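Side-chain contacts in cellulosomal scaffoldin anchoring protein C (Acetivibrio cellulolyticus, PDB 4UYP), which probably anchors cellulosomes to the bacterial cell surface, this chain being its third cohesin domain, which binds the dockerin of the adaptor scaffoldin ScaB: residues Tyr32-Arg37 with Gly91-Ile96; Thr63-Tyr66 with Gly71-Ser74; Thr119-Ser124 with Lys130-Asn135. All coordinates share one frame; numbering follows the deposited sequence.

All three contacts lie in one all-beta cohesin domain. Along the chain, contact 2 is nested inside the loop closed by contact 1, and contact 3 follows both. Strand 33-39 is the common reference: it has strand 72-78 of contact 2 on one side and strand 109-122 of contact 3 on the other. The centre of contact 1 is about 11 Å from the centres of contacts 2 and 3, which are about 18 Å from each other. Contact 1 fills the core, contact 2 is a hairpin at the edge of the dockerin-binding sheet, and contact 3 closes the core beside a calcium site and the second subunit.

Contact 1: residues Tyr32-Arg37 with Gly91-Ile96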
# COMPACT_ATOMS: atom_id res chain seq x y z
N TYR C 32 15.06 -17.13 3.88
CA TYR C 32 14.52 -17.76 5.08
C TYR C 32 13.12 -17.24 5.45
O TYR C 32 12.35 -17.97 6.09
CB TYR C 32 15.56 -17.41 6.19
CG TYR C 32 15.32 -18.02 7.54
CD1 TYR C 32 15.34 -19.44 7.68
CD2 TYR C 32 15.05 -17.28 8.66
CE1 TYR C 32 15.17 -20.01 8.94
CE2 TYR C 32 14.90 -17.84 9.95
CZ TYR C 32 14.95 -19.21 10.06
OH TYR C 32 14.80 -19.82 11.29
N ALA C 33 12.87 -15.94 5.19
CA ALA C 33 11.55 -15.38 5.61
C ALA C 33 11.28 -14.23 4.67
O ALA C 33 12.15 -13.52 4.24
CB ALA C 33 11.58 -14.89 7.06
N LEU C 34 9.99 -14.01 4.37
CA LEU C 34 9.60 -12.86 3.52
C LEU C 34 8.15 -12.58 3.80
O LEU C 34 7.34 -13.44 4.21
CB LEU C 34 9.82 -13.17 2.02
CG LEU C 34 8.81 -14.16 1.39
CD1 LEU C 34 7.73 -13.32 0.65
CD2 LEU C 34 9.59 -15.04 0.38
N SER C 35 7.80 -11.32 3.59
CA SER C 35 6.36 -10.95 3.41
C SER C 35 6.24 -10.21 2.07
O SER C 35 7.16 -9.57 1.62
CB SER C 35 5.86 -10.07 4.56
OG SER C 35 6.54 -8.83 4.55
N PHE C 36 5.08 -10.41 1.48
CA PHE C 36 4.84 -9.81 0.18
C PHE C 36 3.42 -9.31 0.18
O PHE C 36 2.49 -10.09 0.46
CB PHE C 36 5.04 -10.83 -0.97
CG PHE C 36 4.82 -10.23 -2.34
CD1 PHE C 36 5.80 -9.45 -2.84
CD2 PHE C 36 3.59 -10.38 -3.03
CE1 PHE C 36 5.71 -8.79 -4.02
CE2 PHE C 36 3.48 -9.64 -4.28
CZ PHE C 36 4.56 -8.93 -4.68
N ARG C 37 3.17 -7.99 -0.02
CA ARG C 37 1.79 -7.48 -0.05
C ARG C 37 1.54 -6.75 -1.32
O ARG C 37 2.40 -5.99 -1.79
CB ARG C 37 1.67 -6.49 1.10
CG ARG C 37 0.23 -5.93 1.09
CD ARG C 37 -0.10 -4.99 2.25
NE ARG C 37 0.01 -5.71 3.49
CZ ARG C 37 -0.48 -5.19 4.60
NH1 ARG C 37 -1.08 -4.00 4.67
NH2 ARG C 37 -0.38 -5.85 5.75
N GLY C 91 11.05 -19.24 -9.56
CA GLY C 91 9.77 -19.85 -9.99
C GLY C 91 8.63 -19.07 -9.43
O GLY C 91 8.76 -17.95 -9.02
N VAL C 92 7.46 -19.70 -9.47
CA VAL C 92 6.23 -19.06 -8.97
C VAL C 92 6.11 -19.24 -7.46
O VAL C 92 6.06 -20.41 -6.92
CB VAL C 92 5.02 -19.69 -9.68
CG1 VAL C 92 3.72 -19.04 -9.17
CG2 VAL C 92 5.13 -19.44 -11.22
N PHE C 93 6.02 -18.10 -6.77
CA PHE C 93 5.83 -18.10 -5.36
C PHE C 93 4.35 -18.31 -5.03
O PHE C 93 4.05 -19.08 -4.12
CB PHE C 93 6.29 -16.73 -4.82
CG PHE C 93 5.95 -16.47 -3.40
CD1 PHE C 93 6.60 -17.25 -2.38
CD2 PHE C 93 5.12 -15.45 -3.04
CE1 PHE C 93 6.34 -16.97 -1.01
CE2 PHE C 93 4.84 -15.21 -1.68
CZ PHE C 93 5.43 -15.99 -0.73
N ALA C 94 3.43 -17.59 -5.72
CA ALA C 94 1.99 -17.69 -5.43
C ALA C 94 1.28 -17.13 -6.58
O ALA C 94 1.86 -16.36 -7.39
CB ALA C 94 1.64 -16.94 -4.12
N THR C 95 -0.01 -17.43 -6.70
CA THR C 95 -0.88 -16.85 -7.73
C THR C 95 -2.12 -16.32 -7.05
O THR C 95 -2.73 -17.02 -6.24
CB THR C 95 -1.25 -17.89 -8.75
OG1 THR C 95 -0.04 -18.41 -9.35
CG2 THR C 95 -2.12 -17.30 -9.90
N ILE C 96 -2.47 -15.09 -7.38
CA ILE C 96 -3.70 -14.49 -6.78
C ILE C 96 -4.83 -14.62 -7.82
O ILE C 96 -4.60 -14.19 -8.99
CB ILE C 96 -3.52 -13.04 -6.43
CG1 ILE C 96 -2.36 -12.91 -5.42
CG2 ILE C 96 -4.81 -12.47 -5.80
CD1 ILE C 96 -1.95 -11.46 -5.29
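Phe36 and Phe93, the residues whose backbones come nearest, keep their CA atoms 10.0 Å apart, a spacing bridged by side chains, as between layers packed face to face. Phe93 does most of the bridging. Its CG lies anti to the backbone N (chi1 170°), and the ring reaches toward strand 33-39, where Leu34 comes to meet it from the opposite direction. The two leucine methyls meet the far end of the ring obliquely: CD1 of Leu34 sits 3.8 Å from CZ of Phe93, and CD2 of Leu34 is 4.0 Å from CE1 of Phe93. A branched leucine suits this place because its two branches can touch neighbouring atoms of the ring at once. Phe36 adds a looser touch, its CB 4.4 Å from CE2 of Phe93. A classic beta bulge, in which Phe93 and Ala94 both face Ile21, interrupts the regular strand where the aromatic ring enters the core. Phe23 stacks on Phe93, and Phe62 meets it edge-to-face. Ser35 and Arg37, alternating with the core residues, contact the ScaB chain. Apolar side chains facing inward and dockerin-binding ones facing outward characterise this sheet of the cohesin beta-sandwich.

Contact 2: residues Thr63-Tyr66 with Gly71-Ser74; sequences TTYY and GFAS. With SO4 (sulfate ion), chain R.
Tyr65 and Phe72 bring their rings together through different first torsions: CG of Tyr65 is anti to the backbone N (chi1 177°), whereas CG of Phe72 lies between the backbone N and the carbonyl carbon (chi1 64°), which swings its ring toward the tyrosine. They are diagonal neighbours in an antiparallel beta hairpin, formed by strands 62-67 and 72-78 at an edge of the cohesin sheet. The side chains run obliquely past each other. CE1 of Phe72 approaches the rim of the tyrosine ring near its plane, 3.8 Å from CE2 of Tyr65, so this is an edge contact on the tyrosine and not a face-to-face stack. Large aromatics suit this partly exposed surface, where Tyr65 packs on Gly27 and Phe72 on Leu26 of the ScaB chain. Arg37 also makes a cation-pi contact with Phe72.

The backbone fixes the register. Tyr65 and Ser74 are a hydrogen-bonded pair: N of Tyr65 donates to O of Ser74 at 2.9 Å, and N of Ser74 returns a straighter bond to O of Tyr65 at 2.8 Å (166° at the hydrogen). Ser74 suits its place on the dockerin side because its short side chain carries a hydroxyl, whose OG bonds to O of Leu26 in the ScaB chain. Next along, Tyr66 and Ala73 form a non-hydrogen-bonded pair on the other face; their CB atoms are 4.1 Å apart, while the tyrosine ring leads away. The compact methyl of Ala73 packs there on Ile50. Gly71 begins a G1 beta bulge with a left-handed backbone that glycine adopts readily. At the outer margin, N of Thr64 donates to O3 of a sulfate ion, probably from the crystallisation liquor, at 2.9 Å.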
# COMPACT_ATOMS: atom_id res chain seq x y z
N THR C 63 1.66 -18.57 4.62
CA THR C 63 0.44 -18.02 5.21
C THR C 63 -0.07 -16.91 4.33
O THR C 63 0.74 -16.09 3.80
CB THR C 63 0.68 -17.41 6.61
OG1 THR C 63 1.40 -18.42 7.36
CG2 THR C 63 -0.65 -17.17 7.29
N THR C 64 -1.39 -16.79 4.15
CA THR C 64 -1.94 -15.70 3.32
C THR C 64 -3.14 -15.07 4.05
O THR C 64 -3.76 -15.65 4.91
CB THR C 64 -2.35 -16.19 1.95
OG1 THR C 64 -3.60 -16.96 2.06
CG2 THR C 64 -1.34 -17.02 1.22
N TYR C 65 -3.40 -13.85 3.60
CA TYR C 65 -4.51 -13.09 4.16
C TYR C 65 -4.89 -12.08 3.11
O TYR C 65 -4.04 -11.47 2.52
CB TYR C 65 -4.16 -12.39 5.46
CG TYR C 65 -5.33 -11.55 5.97
CD1 TYR C 65 -6.47 -12.16 6.52
CD2 TYR C 65 -5.23 -10.19 5.93
CE1 TYR C 65 -7.54 -11.29 6.95
CE2 TYR C 65 -6.26 -9.35 6.30
CZ TYR C 65 -7.34 -9.92 6.84
OH TYR C 65 -8.44 -9.07 7.19
N TYR C 66 -6.18 -11.78 2.97
CA TYR C 66 -6.54 -10.67 2.11
C TYR C 66 -7.73 -9.94 2.74
O TYR C 66 -8.49 -10.53 3.47
CB TYR C 66 -6.87 -11.17 0.68
CG TYR C 66 -7.81 -12.29 0.59
CD1 TYR C 66 -9.16 -12.04 0.54
CD2 TYR C 66 -7.38 -13.67 0.48
CE1 TYR C 66 -10.10 -13.06 0.43
CE2 TYR C 66 -8.37 -14.69 0.33
CZ TYR C 66 -9.69 -14.42 0.35
OH TYR C 66 -10.68 -15.41 0.28
N GLY C 71 -8.53 -3.54 0.09
CA GLY C 71 -7.69 -3.58 -1.14
C GLY C 71 -6.24 -4.06 -0.97
O GLY C 71 -5.31 -3.52 -1.53
N PHE C 72 -6.10 -5.15 -0.12
CA PHE C 72 -4.72 -5.72 -0.14
C PHE C 72 -4.81 -7.24 0.06
O PHE C 72 -5.75 -7.80 0.56
CB PHE C 72 -3.76 -5.09 0.91
CG PHE C 72 -4.20 -5.37 2.34
CD1 PHE C 72 -3.77 -6.54 3.06
CD2 PHE C 72 -5.01 -4.47 3.07
CE1 PHE C 72 -4.19 -6.74 4.39
CE2 PHE C 72 -5.37 -4.70 4.41
CZ PHE C 72 -5.01 -5.87 5.09
N ALA C 73 -3.72 -7.82 -0.39
CA ALA C 73 -3.44 -9.26 -0.22
C ALA C 73 -2.03 -9.39 0.26
O ALA C 73 -1.11 -8.84 -0.33
CB ALA C 73 -3.63 -10.04 -1.52
N SER C 74 -1.84 -10.24 1.27
CA SER C 74 -0.51 -10.43 1.93
C SER C 74 -0.18 -11.90 1.98
O SER C 74 -1.06 -12.73 2.20
CB SER C 74 -0.48 -9.96 3.38
OG SER C 74 -0.85 -8.56 3.46
S SO4 R . -3.85 -19.76 4.16
O1 SO4 R . -3.46 -21.23 3.75
O2 SO4 R . -3.80 -18.98 2.85
O3 SO4 R . -2.85 -19.18 5.03
O4 SO4 R . -5.25 -19.36 4.89

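Contact 3: residues Thr119-Ser124 with Lys130-Asn135; sequences TSFYYS and KNVVYN. With SO4 (sulfate ion), chain T.
Phe121 and Val132 cross at about a right angle, and a single branch of the valine makes the contact: CG2 of Val132 lies 4.1 Å from CD1 of Phe121. The methyl approaches the ring obliquely. CG of Phe121 lies anti to its own carbonyl carbon (chi1 -68°), and that torsion carries the ring inward, where Phe23 meets it edge-to-face and Val4 and Leu34 pack around it. A wide flat ring and a short branched side chain suit such a buried meeting, since each fills space without a polar group to satisfy.

Thr119 and Tyr134 instead approach from opposite directions. CG2 of Thr119 stands 3.7 Å from OH of Tyr134, touching the phenol end obliquely. Threonine has both a methyl for this packing and a hydroxyl for the backbone: its OG1 bonds to O of Asn115 and N of Arg37. A water also joins the two sides, 3.2 Å from O of Thr119, to which it probably donates, and in a weak bond with OH of Tyr134.

At the other end, N of Lys130 points almost straight at O3 of a sulfate ion, probably from the crystallisation liquor (3.1 Å, 177° at the hydrogen). The approaches of the Tyr123 and Asn131 side chains to this ion are doubtful, being too short in the model. Lys130 NZ forms a salt bridge with Glu108 of the second subunit, and Val132 O accepts a bond from Asn111 ND2 of that subunit. The chain next reaches Asn135, which contributes with Asp5, Ile6 and Asp136 to calcium binding seen for this protein, though no calcium is bound to this chain in the model; the packing closes the cohesin beta-sandwich core beside that site.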
# COMPACT_ATOMS: atom_id res chain seq x y z
N THR C 119 6.46 -5.36 2.46
CA THR C 119 7.15 -6.40 1.69
C THR C 119 8.58 -6.34 2.09
O THR C 119 9.23 -5.27 1.97
CB THR C 119 7.03 -6.11 0.21
OG1 THR C 119 5.61 -6.17 -0.14
CG2 THR C 119 7.75 -7.12 -0.71
N SER C 120 9.12 -7.50 2.50
CA SER C 120 10.57 -7.54 2.87
C SER C 120 11.01 -8.97 2.72
O SER C 120 10.23 -9.92 2.81
CB SER C 120 10.87 -7.14 4.32
OG SER C 120 10.38 -8.04 5.32
N PHE C 121 12.31 -9.17 2.52
CA PHE C 121 12.93 -10.49 2.24
C PHE C 121 14.18 -10.64 3.09
O PHE C 121 14.94 -9.66 3.20
CB PHE C 121 13.33 -10.61 0.81
CG PHE C 121 12.15 -10.67 -0.16
CD1 PHE C 121 11.48 -9.51 -0.52
CD2 PHE C 121 11.80 -11.84 -0.70
CE1 PHE C 121 10.39 -9.66 -1.44
CE2 PHE C 121 10.75 -11.97 -1.61
CZ PHE C 121 10.03 -10.86 -1.92
N TYR C 122 14.33 -11.81 3.68
CA TYR C 122 15.47 -12.05 4.66
C TYR C 122 16.23 -13.31 4.28
O TYR C 122 15.65 -14.37 4.05
CB TYR C 122 14.94 -12.18 6.05
CG TYR C 122 14.58 -10.82 6.67
CD1 TYR C 122 13.35 -10.17 6.36
CD2 TYR C 122 15.50 -10.14 7.46
CE1 TYR C 122 13.11 -8.92 6.87
CE2 TYR C 122 15.24 -8.87 7.91
CZ TYR C 122 14.05 -8.27 7.65
OH TYR C 122 13.76 -6.97 8.09
N TYR C 123 17.55 -13.22 4.30
CA TYR C 123 18.43 -14.41 4.21
C TYR C 123 18.46 -15.19 5.54
O TYR C 123 18.70 -16.39 5.49
CB TYR C 123 19.87 -13.86 4.11
CG TYR C 123 20.22 -13.18 2.80
CD1 TYR C 123 20.19 -13.86 1.57
CD2 TYR C 123 20.63 -11.82 2.82
CE1 TYR C 123 20.55 -13.23 0.40
CE2 TYR C 123 21.01 -11.21 1.60
CZ TYR C 123 20.98 -11.94 0.44
OH TYR C 123 21.31 -11.32 -0.78
N SER C 124 18.15 -14.53 6.69
CA SER C 124 18.15 -15.19 8.01
C SER C 124 17.36 -14.29 8.91
O SER C 124 16.85 -13.23 8.46
CB SER C 124 19.64 -15.21 8.50
OG SER C 124 20.00 -13.87 8.88
N LYS C 130 18.50 -6.43 0.88
CA LYS C 130 18.14 -5.02 0.78
C LYS C 130 18.31 -4.44 -0.62
O LYS C 130 18.33 -3.15 -0.76
CB LYS C 130 18.81 -4.16 1.87
CG LYS C 130 18.36 -4.48 3.28
CD LYS C 130 19.29 -3.82 4.28
CE LYS C 130 20.46 -4.68 4.66
NZ LYS C 130 21.30 -3.76 5.45
N ASN C 131 18.46 -5.31 -1.64
CA ASN C 131 18.38 -4.84 -2.99
C ASN C 131 17.44 -5.55 -3.94
O ASN C 131 17.67 -5.58 -5.14
CB ASN C 131 19.77 -4.89 -3.63
CG ASN C 131 20.34 -6.25 -3.62
OD1 ASN C 131 19.81 -7.16 -2.94
ND2 ASN C 131 21.43 -6.45 -4.35
N VAL C 132 16.26 -5.81 -3.47
CA VAL C 132 15.27 -6.51 -4.30
C VAL C 132 14.53 -5.53 -5.18
O VAL C 132 14.30 -4.34 -4.73
CB VAL C 132 14.23 -7.10 -3.33
CG1 VAL C 132 13.19 -7.96 -4.07
CG2 VAL C 132 14.86 -7.90 -2.28
N VAL C 133 14.29 -5.93 -6.38
CA VAL C 133 13.55 -5.17 -7.43
C VAL C 133 12.13 -5.74 -7.59
O VAL C 133 11.92 -6.92 -7.52
CB VAL C 133 14.32 -5.15 -8.77
CG1 VAL C 133 15.04 -6.42 -9.06
CG2 VAL C 133 13.46 -4.77 -9.99
N TYR C 134 11.21 -4.88 -7.96
CA TYR C 134 9.85 -5.37 -8.16
C TYR C 134 9.33 -4.90 -9.48
O TYR C 134 9.70 -3.78 -9.92
CB TYR C 134 8.95 -4.66 -7.21
CG TYR C 134 9.22 -4.56 -5.81
CD1 TYR C 134 9.88 -5.55 -5.09
CD2 TYR C 134 8.75 -3.46 -5.14
CE1 TYR C 134 10.12 -5.44 -3.75
CE2 TYR C 134 8.91 -3.34 -3.79
CZ TYR C 134 9.56 -4.29 -3.12
OH TYR C 134 9.70 -4.12 -1.81
N ASN C 135 8.47 -5.65 -10.15
CA ASN C 135 7.92 -5.24 -11.40
C ASN C 135 6.41 -5.54 -11.23
O ASN C 135 6.04 -6.74 -11.19
CB ASN C 135 8.47 -5.99 -12.57
CG ASN C 135 9.96 -5.73 -12.81
OD1 ASN C 135 10.64 -6.55 -13.40
ND2 ASN C 135 10.44 -4.62 -12.37
S SO4 T . 21.73 -8.13 -0.75
O1 SO4 T . 23.15 -7.89 -1.20
O2 SO4 T . 20.88 -7.43 -1.79
O3 SO4 T . 21.46 -7.42 0.64
O4 SO4 T . 21.52 -9.50 -0.75
O HOH W 1 10.59 -2.52 0.96